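Local coordinates for aminoglycoside N(3)-acetyltransferase (Enterobacter cloacae, PDB 6NP3), which transfers the acetyl group of acetyl-CoA to the 3-amino group of 2-deoxystreptamine antibiotics such as gentamicin, and so probably confers resistance to them, at residues S4-E7 against L8-L12. Numbering follows the deposited sequence.
Sequences SKSE and LVRQL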
# COMPACT_ATOMS: atom_id res chain seq x y z
N SER A 4 17.88 -8.76 16.08
CA SER A 4 17.07 -8.42 17.23
C SER A 4 16.26 -7.16 16.94
O SER A 4 16.61 -6.34 16.08
CB SER A 4 17.95 -8.16 18.44
OG SER A 4 18.70 -6.99 18.24
N LYS A 5 15.18 -6.98 17.70
CA LYS A 5 14.40 -5.75 17.59
C LYS A 5 15.29 -4.53 17.79
O LYS A 5 15.24 -3.57 17.01
CB LYS A 5 13.25 -5.76 18.59
CG LYS A 5 12.48 -4.44 18.61
CD LYS A 5 11.21 -4.52 19.44
CE LYS A 5 11.51 -4.72 20.91
NZ LYS A 5 10.30 -4.54 21.76
N SER A 6 16.11 -4.54 18.85
CA SER A 6 16.95 -3.39 19.13
C SER A 6 17.83 -3.03 17.94
O SER A 6 18.01 -1.85 17.62
CB SER A 6 17.83 -3.66 20.36
OG SER A 6 18.84 -2.68 20.52
N GLU A 7 18.44 -4.02 17.29
CA GLU A 7 19.30 -3.73 16.15
C GLU A 7 18.49 -3.08 15.03
O GLU A 7 18.93 -2.10 14.41
CB GLU A 7 19.94 -5.01 15.64
CG GLU A 7 21.05 -5.58 16.52
CD GLU A 7 21.54 -6.94 16.04
OE1 GLU A 7 20.71 -7.85 15.85
OE2 GLU A 7 22.76 -7.09 15.84
N LEU A 8 17.30 -3.62 14.76
CA LEU A 8 16.46 -3.03 13.72
C LEU A 8 16.08 -1.60 14.05
O LEU A 8 16.07 -0.74 13.16
CB LEU A 8 15.22 -3.88 13.52
CG LEU A 8 15.48 -5.31 13.06
CD1 LEU A 8 14.17 -6.08 12.98
CD2 LEU A 8 16.18 -5.38 11.72
N VAL A 9 15.73 -1.33 15.31
CA VAL A 9 15.35 0.03 15.68
C VAL A 9 16.50 0.99 15.43
O VAL A 9 16.30 2.11 14.95
CB VAL A 9 14.86 0.06 17.14
CG1 VAL A 9 14.65 1.49 17.54
CG2 VAL A 9 13.58 -0.73 17.28
N ARG A 10 17.72 0.60 15.81
CA ARG A 10 18.85 1.50 15.60
C ARG A 10 19.10 1.70 14.11
O ARG A 10 19.45 2.80 13.69
CB ARG A 10 20.11 0.98 16.30
CG ARG A 10 19.93 0.72 17.80
CD ARG A 10 19.31 1.90 18.53
NE ARG A 10 20.19 3.07 18.60
CZ ARG A 10 19.79 4.28 18.98
NH1 ARG A 10 18.52 4.50 19.30
NH2 ARG A 10 20.65 5.28 19.01
N GLN A 11 18.95 0.64 13.31
CA GLN A 11 19.07 0.80 11.86
C GLN A 11 18.01 1.73 11.29
O GLN A 11 18.30 2.53 10.39
CB GLN A 11 18.97 -0.56 11.18
CG GLN A 11 20.17 -1.45 11.33
CD GLN A 11 19.94 -2.82 10.78
OE1 GLN A 11 18.86 -3.37 10.92
NE2 GLN A 11 20.95 -3.39 10.13
N LEU A 12 16.77 1.63 11.77
CA LEU A 12 15.71 2.52 11.30
C LEU A 12 16.01 3.96 11.67
O LEU A 12 15.79 4.88 10.87
CB LEU A 12 14.37 2.05 11.87
CG LEU A 12 13.84 0.74 11.28
CD1 LEU A 12 12.75 0.14 12.14
CD2 LEU A 12 13.34 0.97 9.87
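Leu8 N donates to Ser4 O at 3.1 Å, the bond that opens the first turn of helix 5-15, and the same i to i+4 pattern carries Val9 onto Lys5, Arg10 onto Ser6 and Gln11 onto Glu7. Residues 5-7 and 8-12 thus belong to one continuous helix, with Ser4 as the residue just before it; Val9 N to Lys5 O, at 2.9 Å, is the shortest of the four links. The start of such a helix has amide N-H groups with no preceding carbonyl to receive them, and here a capping box supplies an acceptor for one of them, the amide of Glu7. Ser4, the N-cap, takes it on its side chain, Glu7 N to Ser4 OG at 3.1 Å. In return the carboxylate of Glu7 reaches back to the cap on an extended chain, its CG beside the backbone N (chi1 -73°), and Glu7 OE1 receives Ser4 N at 3.0 Å in a nearly straight bond (175°) through its anti lone pair. Ser4 OG also donates to OE1, from 33° out of the carboxylate plane, so two donors of one residue grip a single oxygen. The negative charge lies at the helix N-terminus, where the dipole would be expected to favour it.

Lys5 and Val9 lie side by side and point the same way, Lys5 CG 4.1 Å from Val9 CG2. Val9 CG2 also rests 3.3 Å from Lys5 O. Leu8, one turn on from Ser4, places its CG 3.4 Å from Ser4 O, while its side chain packs on Thr41 and Ala45 of helix 39-50; Val9 shares Ala45. Gln11 runs its extended chain past Glu7 O, with Gln11 CG 3.4 Å away, and its OE1 accepts from Gly242 N, tying this N-terminal helix to the turn after strand 237-241.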